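Local coordinates for B12-binding domain-containing protein (Kitasatospora setae, PDB 6WTE), which probably methylates tryptophan at C2, using bound cobalamin and S-adenosylmethionine in a non-radical reaction although it carries a radical-SAM [4Fe-4S] cluster, at residues 276-281 and 311-316; 280-285 and 319-324; 304-309 and 546-551; 333-338 and 343-348; 359-364 and 398-403. One frame throughout, in Å; residues are numbered along the deposited sequence.

Interaction 1 of 5, residues 276-281 and 311-316; sequences LSIAHA and PSPFDE. With EDO (1,2-ethanediol), chain G.
Pro-313 lays its ring against Leu-276 and Ile-278, and the meeting of the two segments is mainly apolar. CG of Pro-313 rests 3.8 Å from CB of Ile-278, the two side chains running past each other in opposite directions, while its CD lies 3.9 Å from CD2 of Leu-276. The peptide before Pro-313 is cis. Leu-276 also brings CD2 to within 3.7 Å of the carbonyl O of Ser-312; with CG beside the backbone N (chi1 -62°) and the chain extended beyond it, that methyl comes nearer the loop than its CB direction alone would suggest.

Two backbone N-H groups beside the contact donate to a 1,2-ethanediol, probably from the crystallisation liquor. Ser-277 N bonds to O2 of the diol over 2.9 Å, nearly straight at 170°. Ile-278 N bonds to O1 of the diol, which thus grips both groups at the start of the helix. Its C1 lies 3.9 Å from Pro-313 CG.

Leu-276 touches the [4Fe-4S] cluster and belongs to its pocket. The contact thus joins the start of helix 278-294 to the loop between strand 304-309 and helix 316-325, where Phe-318 of the latter helix packs on Ile-278.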
# COMPACT_ATOMS: atom_id res chain seq x y z
N LEU A 276 14.06 5.47 6.27
CA LEU A 276 15.08 4.52 5.87
C LEU A 276 15.74 5.05 4.60
O LEU A 276 15.15 5.84 3.86
CB LEU A 276 14.49 3.13 5.66
CG LEU A 276 13.86 2.52 6.93
CD1 LEU A 276 13.44 1.07 6.70
CD2 LEU A 276 14.81 2.62 8.13
N SER A 277 16.99 4.65 4.38
CA SER A 277 17.87 5.37 3.45
C SER A 277 17.88 6.85 3.84
O SER A 277 17.40 7.73 3.12
CB SER A 277 17.42 5.16 2.00
OG SER A 277 18.47 5.43 1.09
N ILE A 278 18.42 7.11 5.03
CA ILE A 278 18.19 8.39 5.71
C ILE A 278 18.94 9.53 5.03
O ILE A 278 18.47 10.68 5.05
CB ILE A 278 18.58 8.26 7.20
CG1 ILE A 278 18.32 9.58 7.94
CG2 ILE A 278 20.04 7.85 7.34
CD1 ILE A 278 16.84 9.92 8.11
N ALA A 279 20.10 9.25 4.43
CA ALA A 279 20.86 10.34 3.83
C ALA A 279 20.09 10.98 2.68
O ALA A 279 20.10 12.21 2.53
CB ALA A 279 22.22 9.82 3.34
N HIS A 280 19.39 10.17 1.88
CA HIS A 280 18.55 10.69 0.82
C HIS A 280 17.40 11.53 1.38
O HIS A 280 17.09 12.60 0.86
CB HIS A 280 18.01 9.53 -0.02
CG HIS A 280 17.24 9.95 -1.23
ND1 HIS A 280 15.86 10.05 -1.24
CD2 HIS A 280 17.64 10.24 -2.49
CE1 HIS A 280 15.46 10.42 -2.44
NE2 HIS A 280 16.52 10.54 -3.22
N ALA A 281 16.77 11.05 2.45
CA ALA A 281 15.67 11.79 3.05
C ALA A 281 16.14 13.15 3.56
O ALA A 281 15.48 14.17 3.32
CB ALA A 281 15.04 10.98 4.19
N PRO A 311 10.75 3.71 13.74
CA PRO A 311 11.26 4.43 14.92
C PRO A 311 12.70 4.88 14.80
O PRO A 311 13.09 5.84 15.47
CB PRO A 311 11.09 3.40 16.05
CG PRO A 311 9.96 2.54 15.60
CD PRO A 311 10.11 2.44 14.10
N SER A 312 13.51 4.21 13.99
CA SER A 312 14.92 4.54 13.85
C SER A 312 15.30 4.41 12.39
O SER A 312 14.84 3.47 11.71
CB SER A 312 15.79 3.61 14.71
OG SER A 312 17.17 3.89 14.54
N PRO A 313 16.14 5.31 11.86
CA PRO A 313 16.75 6.45 12.55
C PRO A 313 15.86 7.68 12.54
O PRO A 313 15.33 8.05 11.49
CB PRO A 313 18.02 6.70 11.75
CG PRO A 313 17.66 6.28 10.34
CD PRO A 313 16.60 5.21 10.46
N PHE A 314 15.71 8.33 13.70
CA PHE A 314 14.91 9.55 13.80
C PHE A 314 15.59 10.42 14.85
O PHE A 314 15.27 10.32 16.04
CB PHE A 314 13.46 9.25 14.17
CG PHE A 314 12.50 10.39 13.91
CD1 PHE A 314 12.48 11.51 14.73
CD2 PHE A 314 11.61 10.34 12.85
CE1 PHE A 314 11.60 12.56 14.50
CE2 PHE A 314 10.73 11.37 12.61
CZ PHE A 314 10.72 12.49 13.42
N ASP A 315 16.54 11.24 14.41
CA ASP A 315 17.35 12.01 15.35
C ASP A 315 16.98 13.49 15.31
O ASP A 315 16.08 13.92 14.57
CB ASP A 315 18.85 11.79 15.10
CG ASP A 315 19.31 12.22 13.71
OD1 ASP A 315 18.61 12.99 13.02
OD2 ASP A 315 20.40 11.78 13.30
N GLU A 316 17.68 14.27 16.13
CA GLU A 316 17.35 15.68 16.27
C GLU A 316 17.51 16.43 14.96
O GLU A 316 16.66 17.26 14.60
CB GLU A 316 18.22 16.31 17.36
CG GLU A 316 17.88 17.76 17.67
CD GLU A 316 18.70 18.30 18.83
OE1 GLU A 316 19.55 17.56 19.34
OE2 GLU A 316 18.47 19.47 19.22
C1 EDO G . 19.09 4.11 7.43
O1 EDO G . 19.56 4.75 6.24
C2 EDO G . 18.88 2.63 7.15
O2 EDO G . 17.98 2.47 6.04

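Interaction 2 of 5, residues 280-285 and 319-324; sequences HAKNLL and ADLLAA
Leu-285 drives into the side of helix 316-325 between Leu-321 and Leu-322, and this is where the two helices pack tightly. Its CD1 meets CD2 of Leu-322 at 3.7 Å and also reaches CB of Leu-321. The CB atoms of Leu-285 and Leu-321 themselves come within 3.9 Å of each other. Leu-322 starts out pointing away from the neighbouring helix; with CG beside the backbone N (chi1 -73°) and chi2 at 169°, it still swings CD2 back to touch both methyls of Leu-285. Phe-318 and Ala-325, from the same helix, add to the apolar surroundings of Leu-285.

The short segments run the same way, their axes 36° apart in direction and 9.6 Å apart at closest approach. That fits side-by-side helices on the outside of the radical SAM core, a partial TIM-type barrel: helix 278-294 leads into strand 304-309, and helix 316-325 leads from it to strand 327-335.

Toward the partly exposed side the packing thins to a single crossing. CD1 of Leu-321 lies 3.9 Å from CG of Lys-282, and the two side chains meet at about a right angle. Only the aliphatic root of the lysine takes part; beyond CG the chain stretches out, carrying NZ past the leucine to salt bridges with Glu-317 and Asp-315.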
# COMPACT_ATOMS: atom_id res chain seq x y z
N HIS A 280 19.39 10.17 1.88
CA HIS A 280 18.55 10.69 0.82
C HIS A 280 17.40 11.53 1.38
O HIS A 280 17.09 12.60 0.86
CB HIS A 280 18.01 9.53 -0.02
CG HIS A 280 17.24 9.95 -1.23
ND1 HIS A 280 15.86 10.05 -1.24
CD2 HIS A 280 17.64 10.24 -2.49
CE1 HIS A 280 15.46 10.42 -2.44
NE2 HIS A 280 16.52 10.54 -3.22
N ALA A 281 16.77 11.05 2.45
CA ALA A 281 15.67 11.79 3.05
C ALA A 281 16.14 13.15 3.56
O ALA A 281 15.48 14.17 3.32
CB ALA A 281 15.04 10.98 4.19
N LYS A 282 17.27 13.17 4.26
CA LYS A 282 17.79 14.44 4.77
C LYS A 282 18.21 15.37 3.64
O LYS A 282 17.97 16.58 3.71
CB LYS A 282 18.96 14.19 5.73
CG LYS A 282 18.51 13.66 7.07
CD LYS A 282 19.69 13.44 8.00
CE LYS A 282 19.22 13.15 9.42
NZ LYS A 282 20.37 12.98 10.36
N ASN A 283 18.83 14.83 2.58
CA ASN A 283 19.17 15.67 1.44
C ASN A 283 17.92 16.24 0.78
O ASN A 283 17.92 17.40 0.32
CB ASN A 283 19.99 14.87 0.42
CG ASN A 283 21.43 14.69 0.84
OD1 ASN A 283 21.96 15.46 1.63
ND2 ASN A 283 22.07 13.65 0.31
N LEU A 284 16.86 15.45 0.70
CA LEU A 284 15.60 15.93 0.14
C LEU A 284 15.04 17.09 0.95
O LEU A 284 14.63 18.11 0.40
CB LEU A 284 14.59 14.79 0.08
CG LEU A 284 13.30 15.19 -0.62
CD1 LEU A 284 13.56 15.31 -2.11
CD2 LEU A 284 12.21 14.17 -0.34
N LEU A 285 14.99 16.93 2.28
CA LEU A 285 14.46 17.99 3.13
C LEU A 285 15.31 19.25 3.02
O LEU A 285 14.77 20.36 2.94
CB LEU A 285 14.39 17.50 4.58
CG LEU A 285 13.43 16.32 4.78
CD1 LEU A 285 13.58 15.74 6.18
CD2 LEU A 285 11.99 16.73 4.51
N ALA A 319 14.55 15.76 12.79
CA ALA A 319 13.35 16.45 13.24
C ALA A 319 13.43 17.94 12.92
O ALA A 319 12.42 18.54 12.52
CB ALA A 319 13.13 16.23 14.73
N ASP A 320 14.61 18.55 13.07
CA ASP A 320 14.76 19.96 12.69
C ASP A 320 14.54 20.15 11.19
O ASP A 320 13.94 21.14 10.77
CB ASP A 320 16.15 20.47 13.08
CG ASP A 320 16.31 20.64 14.58
OD1 ASP A 320 15.29 20.78 15.29
OD2 ASP A 320 17.47 20.66 15.04
N LEU A 321 15.03 19.21 10.38
CA LEU A 321 14.83 19.31 8.94
C LEU A 321 13.37 19.13 8.56
O LEU A 321 12.84 19.88 7.73
CB LEU A 321 15.71 18.28 8.22
CG LEU A 321 17.19 18.64 8.10
CD1 LEU A 321 17.97 17.45 7.56
CD2 LEU A 321 17.38 19.86 7.21
N LEU A 322 12.69 18.16 9.18
CA LEU A 322 11.26 18.00 8.94
C LEU A 322 10.50 19.28 9.29
O LEU A 322 9.65 19.74 8.51
CB LEU A 322 10.73 16.83 9.76
CG LEU A 322 11.10 15.42 9.28
CD1 LEU A 322 10.71 14.44 10.37
CD2 LEU A 322 10.39 15.09 7.97
N ALA A 323 10.79 19.86 10.45
CA ALA A 323 10.08 21.08 10.84
C ALA A 323 10.32 22.20 9.84
O ALA A 323 9.38 22.87 9.42
CB ALA A 323 10.50 21.51 12.25
N ALA A 324 11.57 22.38 9.42
CA ALA A 324 11.90 23.49 8.53
C ALA A 324 11.29 23.30 7.15
O ALA A 324 10.98 24.28 6.47
CB ALA A 324 13.41 23.65 8.42

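Interaction 3 of 5, residues 304-309 and 546-551; sequences RLWVYC and AFWSHW
Trp-306 is met by Ala-546 over one face of its indole and by Trp-548 at its edge. The methyl of Ala-546 makes a CH-pi contact, CB standing 4.0 Å from the centroid of the six-membered ring and 21° off the normal. Nearer the rim, the backbone N of Ala-546 sits 3.6 Å from CE2 of Trp-306.

With Trp-548 the geometry is an offset edge-to-face pair. The edge of Trp-306 carrying CE3 and CZ3 is turned to the face of Trp-548, the planes at 86° and the six-membered centroids 5.7 Å apart. Ser-549 closes in on the far corner, CB 3.5 Å from CH2 of Trp-306. Its OG bonds back to Ala-546 O at 2.7 Å, in the carbonyl plane, and that oxygen also accepts from Ser-549 N, which ties the 3-10 turn together.

The indole NE1 of Trp-306 bonds to Asp-266 OD1, which helps to fix the ring's rotation; Leu-218 of the cobalamin site is another neighbour. Replacing this indole by the methyl of an alanine is likely to open a gap against Ala-546 and Trp-548 and leave Asp-266 without that donor. Aromatic surface and a methyl, rather than charge, therefore join barrel strand 304-309 to the loop between helices 533-540 and 554-566.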
# COMPACT_ATOMS: atom_id res chain seq x y z
N ARG A 304 2.64 21.24 3.34
CA ARG A 304 2.29 20.55 4.57
C ARG A 304 2.59 19.08 4.33
O ARG A 304 1.82 18.38 3.67
CB ARG A 304 0.83 20.79 4.95
CG ARG A 304 0.52 22.28 5.17
CD ARG A 304 -0.88 22.51 5.69
NE ARG A 304 -1.92 22.27 4.69
CZ ARG A 304 -2.47 23.21 3.93
NH1 ARG A 304 -2.09 24.48 4.03
NH2 ARG A 304 -3.42 22.89 3.05
N LEU A 305 3.73 18.61 4.84
CA LEU A 305 4.27 17.30 4.51
C LEU A 305 3.85 16.28 5.56
O LEU A 305 3.98 16.53 6.77
CB LEU A 305 5.79 17.34 4.40
CG LEU A 305 6.49 16.07 3.90
CD1 LEU A 305 6.04 15.75 2.48
CD2 LEU A 305 7.99 16.28 3.96
N TRP A 306 3.40 15.12 5.10
CA TRP A 306 2.98 14.03 5.98
C TRP A 306 3.81 12.81 5.62
O TRP A 306 3.82 12.39 4.46
CB TRP A 306 1.48 13.76 5.82
CG TRP A 306 0.65 14.99 6.07
CD1 TRP A 306 0.32 15.96 5.17
CD2 TRP A 306 0.07 15.39 7.32
NE1 TRP A 306 -0.43 16.94 5.77
CE2 TRP A 306 -0.59 16.62 7.10
CE3 TRP A 306 0.06 14.85 8.61
CZ2 TRP A 306 -1.27 17.29 8.11
CZ3 TRP A 306 -0.61 15.52 9.61
CH2 TRP A 306 -1.27 16.73 9.35
N VAL A 307 4.53 12.27 6.60
CA VAL A 307 5.49 11.21 6.32
C VAL A 307 5.17 9.98 7.17
O VAL A 307 4.48 10.05 8.19
CB VAL A 307 6.95 11.66 6.55
CG1 VAL A 307 7.27 12.89 5.70
CG2 VAL A 307 7.22 11.97 8.05
N TYR A 308 5.67 8.83 6.70
CA TYR A 308 5.55 7.56 7.40
C TYR A 308 6.95 7.04 7.67
O TYR A 308 7.78 7.00 6.75
CB TYR A 308 4.76 6.53 6.58
CG TYR A 308 4.42 5.29 7.40
CD1 TYR A 308 5.31 4.23 7.50
CD2 TYR A 308 3.22 5.21 8.08
CE1 TYR A 308 5.01 3.12 8.26
CE2 TYR A 308 2.91 4.10 8.84
CZ TYR A 308 3.80 3.06 8.92
OH TYR A 308 3.49 1.95 9.67
N CYS A 309 7.21 6.64 8.92
CA CYS A 309 8.57 6.37 9.37
C CYS A 309 8.61 5.10 10.21
O CYS A 309 7.59 4.66 10.75
CB CYS A 309 9.15 7.51 10.22
SG CYS A 309 9.52 9.02 9.35
N ALA A 546 -3.85 15.11 6.74
CA ALA A 546 -4.20 13.71 6.95
C ALA A 546 -5.44 13.61 7.82
O ALA A 546 -5.65 14.41 8.74
CB ALA A 546 -3.02 12.96 7.58
N PHE A 547 -6.26 12.61 7.52
CA PHE A 547 -7.49 12.40 8.28
C PHE A 547 -7.21 12.30 9.77
O PHE A 547 -7.93 12.89 10.58
CB PHE A 547 -8.22 11.15 7.78
CG PHE A 547 -8.88 11.33 6.45
CD1 PHE A 547 -9.11 12.60 5.92
CD2 PHE A 547 -9.29 10.23 5.71
CE1 PHE A 547 -9.72 12.76 4.70
CE2 PHE A 547 -9.91 10.38 4.49
CZ PHE A 547 -10.12 11.65 3.98
N TRP A 548 -6.16 11.58 10.16
CA TRP A 548 -5.90 11.37 11.58
C TRP A 548 -5.50 12.65 12.30
O TRP A 548 -5.62 12.70 13.53
CB TRP A 548 -4.84 10.28 11.77
CG TRP A 548 -3.48 10.56 11.20
CD1 TRP A 548 -2.99 10.14 9.99
CD2 TRP A 548 -2.41 11.27 11.83
NE1 TRP A 548 -1.69 10.56 9.83
CE2 TRP A 548 -1.31 11.25 10.95
CE3 TRP A 548 -2.27 11.91 13.07
CZ2 TRP A 548 -0.10 11.86 11.26
CZ3 TRP A 548 -1.06 12.52 13.37
CH2 TRP A 548 0.01 12.49 12.47
N SER A 549 -5.07 13.69 11.58
CA SER A 549 -4.74 14.95 12.24
C SER A 549 -5.96 15.66 12.80
O SER A 549 -5.81 16.61 13.57
CB SER A 549 -4.01 15.88 11.27
OG SER A 549 -4.89 16.46 10.32
N HIS A 550 -7.17 15.23 12.42
CA HIS A 550 -8.41 15.81 12.93
C HIS A 550 -9.21 14.81 13.76
O HIS A 550 -10.36 15.08 14.09
CB HIS A 550 -9.24 16.34 11.77
CG HIS A 550 -8.52 17.35 10.93
ND1 HIS A 550 -8.03 18.52 11.46
CD2 HIS A 550 -8.18 17.34 9.62
CE1 HIS A 550 -7.42 19.21 10.50
NE2 HIS A 550 -7.50 18.51 9.38
N TRP A 551 -8.61 13.67 14.10
CA TRP A 551 -9.33 12.64 14.85
C TRP A 551 -9.68 13.10 16.26
O TRP A 551 -10.83 12.94 16.71
CB TRP A 551 -8.49 11.36 14.88
CG TRP A 551 -9.18 10.15 15.44
CD1 TRP A 551 -8.90 9.53 16.62
CD2 TRP A 551 -10.26 9.42 14.85
NE1 TRP A 551 -9.74 8.45 16.80
CE2 TRP A 551 -10.58 8.36 15.72
CE3 TRP A 551 -10.98 9.55 13.65
CZ2 TRP A 551 -11.60 7.45 15.45
CZ3 TRP A 551 -11.99 8.64 13.38
CH2 TRP A 551 -12.29 7.61 14.28

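Interaction 4 of 5, residues 333-338 and 343-348; sequences GSDHIR and SGWKVT
Lys-346 NZ and Asp-335 OD2 form a buried salt bridge, short at 2.5 Å, at the C-terminal end of barrel strand 327-335, the end at which the radical SAM core carries its [4Fe-4S] cluster. The ammonium meets OD2 on its anti side, 34° out of the carboxylate plane. Lys-346 is the centre of an inverse gamma turn, and its chain curls: chi1 through chi4 all lie near -65°, folding NZ back toward the strand. NZ also bonds to Tyr-355 OH and Gln-310 OE1, so three oxygens hold it. The side chain of Lys-346 passes within about 4 Å of the cluster.

Outside this polar group lies the indole of Trp-345. Its CZ2 rests 3.9 Å from CB of Asp-335, and its CZ3 lies 3.8 Å from CB of His-336. One face of the indole takes CG of Lys-346, offset toward the rim, so the ring packs against both members of the salt bridge. The ring of His-233 meets Trp-345 at about a right angle.

The imidazole of His-336 is held at both nitrogens: NE2 bonds to Glu-385 OE2, and ND1 accepts from Arg-338 N at 3.1 Å, in the ring plane and almost perfectly straight at 178°.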
# COMPACT_ATOMS: atom_id res chain seq x y z
N GLY A 333 5.51 3.26 12.41
CA GLY A 333 5.17 1.86 12.60
C GLY A 333 5.97 1.21 13.72
O GLY A 333 6.79 0.32 13.48
N SER A 334 5.75 1.67 14.94
CA SER A 334 6.44 1.10 16.09
C SER A 334 6.03 -0.36 16.30
O SER A 334 6.86 -1.20 16.67
CB SER A 334 6.15 1.93 17.34
OG SER A 334 6.43 3.30 17.11
N ASP A 335 4.75 -0.66 16.11
CA ASP A 335 4.17 -1.99 15.97
C ASP A 335 4.07 -2.77 17.29
O ASP A 335 3.02 -3.36 17.56
CB ASP A 335 4.94 -2.79 14.91
CG ASP A 335 4.61 -2.32 13.51
OD1 ASP A 335 3.51 -1.76 13.32
OD2 ASP A 335 5.44 -2.49 12.59
N HIS A 336 5.11 -2.76 18.12
CA HIS A 336 5.02 -3.40 19.43
C HIS A 336 6.13 -2.86 20.33
O HIS A 336 6.94 -2.02 19.92
CB HIS A 336 5.10 -4.92 19.34
CG HIS A 336 4.24 -5.63 20.34
ND1 HIS A 336 4.59 -5.77 21.66
CD2 HIS A 336 3.02 -6.21 20.21
CE1 HIS A 336 3.63 -6.41 22.31
NE2 HIS A 336 2.67 -6.70 21.45
N ILE A 337 6.18 -3.38 21.55
CA ILE A 337 7.25 -3.04 22.49
C ILE A 337 7.97 -4.25 23.03
O ILE A 337 9.14 -4.14 23.45
CB ILE A 337 6.70 -2.18 23.65
CG1 ILE A 337 7.85 -1.64 24.50
CG2 ILE A 337 5.77 -3.01 24.51
CD1 ILE A 337 7.44 -0.67 25.59
N ARG A 338 7.36 -5.43 23.02
CA ARG A 338 7.96 -6.59 23.65
C ARG A 338 9.04 -7.19 22.76
O ARG A 338 8.75 -7.54 21.60
CB ARG A 338 6.90 -7.63 23.98
CG ARG A 338 6.03 -7.27 25.18
CD ARG A 338 6.87 -7.20 26.45
NE ARG A 338 6.06 -7.02 27.66
CZ ARG A 338 5.44 -8.01 28.30
NH1 ARG A 338 5.52 -9.25 27.85
NH2 ARG A 338 4.73 -7.75 29.39
N SER A 343 11.34 -9.67 18.04
CA SER A 343 12.38 -10.56 17.52
C SER A 343 11.81 -11.45 16.42
O SER A 343 10.73 -12.03 16.56
CB SER A 343 12.94 -11.42 18.66
OG SER A 343 13.88 -12.35 18.16
N GLY A 344 12.55 -11.54 15.31
CA GLY A 344 12.10 -12.29 14.15
C GLY A 344 10.97 -11.65 13.37
O GLY A 344 10.60 -12.18 12.31
N TRP A 345 10.42 -10.53 13.85
CA TRP A 345 9.31 -9.86 13.19
C TRP A 345 9.79 -8.56 12.53
O TRP A 345 9.82 -8.48 11.31
CB TRP A 345 8.18 -9.61 14.19
CG TRP A 345 7.08 -8.68 13.75
CD1 TRP A 345 6.80 -8.25 12.48
CD2 TRP A 345 6.10 -8.06 14.60
NE1 TRP A 345 5.72 -7.40 12.49
CE2 TRP A 345 5.28 -7.26 13.78
CE3 TRP A 345 5.85 -8.10 15.98
CZ2 TRP A 345 4.21 -6.52 14.29
CZ3 TRP A 345 4.79 -7.36 16.48
CH2 TRP A 345 3.99 -6.57 15.64
N LYS A 346 10.14 -7.55 13.32
CA LYS A 346 10.60 -6.28 12.75
C LYS A 346 12.12 -6.36 12.64
O LYS A 346 12.85 -5.97 13.55
CB LYS A 346 10.15 -5.10 13.62
CG LYS A 346 8.63 -4.93 13.70
CD LYS A 346 8.03 -4.60 12.33
CE LYS A 346 8.51 -3.23 11.85
NZ LYS A 346 7.93 -2.09 12.64
N VAL A 347 12.60 -6.92 11.52
CA VAL A 347 14.00 -7.26 11.39
C VAL A 347 14.56 -6.78 10.06
O VAL A 347 13.83 -6.58 9.08
CB VAL A 347 14.23 -8.77 11.51
CG1 VAL A 347 13.71 -9.29 12.83
CG2 VAL A 347 13.52 -9.43 10.34
N THR A 348 15.88 -6.64 10.03
CA THR A 348 16.63 -6.43 8.80
C THR A 348 16.74 -7.74 8.02
O THR A 348 16.26 -8.79 8.45
CB THR A 348 18.03 -5.91 9.09
OG1 THR A 348 18.82 -6.98 9.64
CG2 THR A 348 18.00 -4.75 10.09

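Interaction 5 of 5, residues 359-364 and 398-403; sequences DTERLV and MALDAT. With EDO (1,2-ethanediol), chain K.
Leu-400 pushes its side chain between Thr-360 and Glu-361 of the helix, one methyl to each. The side chains of Leu-400 and Thr-360 cross at about a right angle, CD1 of Leu-400 stopping 3.6 Å from CG2 of Thr-360. CD2 faces the carboxylate of Glu-361, with OE2 3.5 Å away, although that exposed glutamate is modelled in two conformers. One turn further on, CG1 of Val-364 packs against the carbonyl O of Leu-400 at 3.7 Å.

The same carbonyl is served by water 1, which donates to Leu-400 O at 2.8 Å and to Glu-361 OE1 at 3.1 Å, bridging turn and helix in this conformer of the glutamate. A second water lies between OE2 and Ala-399 O, but its bond to the latter is weak.

What presents the leucine is a type I beta turn, Met-398 to Asp-401, Asp-401 being the first residue to leave helical angles, with positive phi. On the helix side, CG2 of Thr-360 stands anti to the backbone N while OG1 lies beside it (chi1 -69°), so the methyl meets Leu-400 and the hydroxyl bonds to Ser-334 OG.

At the far end, Thr-403 OG1 shares a 2.5 Å hydrogen bond with O1 of a 1,2-ethanediol and another with Thr-374 N. A valine in place of Thr-403 would probably leave Thr-374 N without its side-chain acceptor and release the diol.

Helix 357-369 is thereby packed on the link from helix 387-398 to strand 404-412; Val-364 and Ala-402 both rest on Val-376 of strand 373-380.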
# COMPACT_ATOMS: atom_id res chain seq x y z
N ASP A 359 13.55 4.63 20.77
CA ASP A 359 13.51 5.31 19.48
C ASP A 359 12.14 5.90 19.20
O ASP A 359 12.04 7.00 18.66
CB ASP A 359 13.92 4.34 18.36
CG ASP A 359 15.36 3.89 18.48
OD1 ASP A 359 16.25 4.75 18.63
OD2 ASP A 359 15.61 2.67 18.46
N THR A 360 11.07 5.19 19.57
CA THR A 360 9.73 5.76 19.44
C THR A 360 9.52 6.90 20.43
O THR A 360 8.91 7.92 20.09
CB THR A 360 8.67 4.66 19.62
OG1 THR A 360 8.71 3.75 18.51
CG2 THR A 360 7.28 5.27 19.71
N GLU A 361 10.01 6.74 21.66
CA GLU A 361 9.92 7.82 22.64
C GLU A 361 10.62 9.07 22.14
O GLU A 361 10.10 10.18 22.28
CB GLU A 361 10.50 7.36 23.97
CG GLU A 361 10.41 8.38 25.09
CD GLU A 361 9.04 8.44 25.74
OE1 GLU A 361 8.49 9.55 25.87
OE2 GLU A 361 8.51 7.37 26.13
N ARG A 362 11.82 8.92 21.57
CA ARG A 362 12.54 10.09 21.08
C ARG A 362 11.83 10.70 19.89
O ARG A 362 11.73 11.93 19.79
CB ARG A 362 13.98 9.74 20.72
CG ARG A 362 14.78 10.97 20.28
CD ARG A 362 16.25 10.69 20.03
NE ARG A 362 16.48 9.82 18.88
CZ ARG A 362 17.67 9.62 18.33
NH1 ARG A 362 18.74 10.23 18.82
NH2 ARG A 362 17.79 8.81 17.28
N LEU A 363 11.33 9.87 18.97
CA LEU A 363 10.59 10.41 17.84
C LEU A 363 9.43 11.27 18.31
O LEU A 363 9.23 12.39 17.83
CB LEU A 363 10.08 9.25 16.97
CG LEU A 363 9.29 9.56 15.69
CD1 LEU A 363 9.42 8.36 14.78
CD2 LEU A 363 7.82 9.80 15.98
N VAL A 364 8.63 10.74 19.24
CA VAL A 364 7.44 11.47 19.68
C VAL A 364 7.84 12.75 20.39
O VAL A 364 7.26 13.82 20.14
CB VAL A 364 6.57 10.56 20.56
CG1 VAL A 364 5.45 11.37 21.22
CG2 VAL A 364 5.98 9.42 19.74
N MET A 398 0.20 4.11 25.00
CA MET A 398 -0.72 5.17 25.38
C MET A 398 -0.04 6.24 26.21
O MET A 398 -0.41 7.42 26.13
CB MET A 398 -1.92 4.58 26.13
CG MET A 398 -2.85 3.76 25.25
SD MET A 398 -3.61 4.77 23.95
CE MET A 398 -4.59 5.86 24.98
N ALA A 399 0.98 5.87 27.00
CA ALA A 399 1.70 6.84 27.81
C ALA A 399 2.57 7.77 26.99
O ALA A 399 3.04 8.78 27.52
CB ALA A 399 2.55 6.11 28.86
N LEU A 400 2.79 7.47 25.70
CA LEU A 400 3.54 8.37 24.83
C LEU A 400 2.81 9.70 24.62
O LEU A 400 3.44 10.71 24.31
CB LEU A 400 3.78 7.72 23.47
CG LEU A 400 4.72 6.53 23.39
CD1 LEU A 400 4.56 5.87 22.03
CD2 LEU A 400 6.16 6.99 23.59
N ASP A 401 1.48 9.70 24.76
CA ASP A 401 0.66 10.87 24.44
C ASP A 401 0.83 11.28 22.97
O ASP A 401 0.86 12.46 22.64
CB ASP A 401 0.97 12.05 25.36
CG ASP A 401 0.32 11.91 26.73
OD1 ASP A 401 -0.45 10.95 26.91
OD2 ASP A 401 0.60 12.75 27.61
N ALA A 402 0.93 10.29 22.09
CA ALA A 402 0.93 10.59 20.66
C ALA A 402 -0.40 11.24 20.28
O ALA A 402 -1.42 11.03 20.94
CB ALA A 402 1.14 9.33 19.84
N THR A 403 -0.38 12.03 19.21
CA THR A 403 -1.61 12.68 18.79
C THR A 403 -2.70 11.64 18.58
O THR A 403 -3.83 11.79 19.07
CB THR A 403 -1.40 13.48 17.50
OG1 THR A 403 -0.24 14.30 17.62
CG2 THR A 403 -2.63 14.35 17.22
C1 EDO K . -0.98 16.50 19.77
O1 EDO K . 0.04 15.49 19.82
C2 EDO K . -0.31 17.85 19.58
O2 EDO K . -1.31 18.84 19.39
O HOH W 1 6.06 11.32 25.12
O HOH W 2 6.37 7.76 27.30

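In the fold
All five contacts belong to, or dock onto, the radical SAM barrel. Interactions 1 and 2 share His-280 and Ala-281 in the first turn of helix 278-294, their centres 9 Å apart, and the Asp-315 to Lys-282 salt bridge joins them. Interactions 3 and 4 sit on adjacent parallel strands, Cys-309 O and Gly-333 N 3.0 Å apart in a probable hydrogen bond. Ser-334 OG and Thr-360 OG1, 2.7 Å apart, link interactions 4 and 5. Two contacts reach the [4Fe-4S] cluster: the side chains of Leu-276 (interaction 1) and Lys-346 (interaction 4) each come within about 4 Å of it. In interaction 3 the side chain of Trp-548 is about 7 Å from cobalamin, whereas interaction 2 lies away from both cofactors.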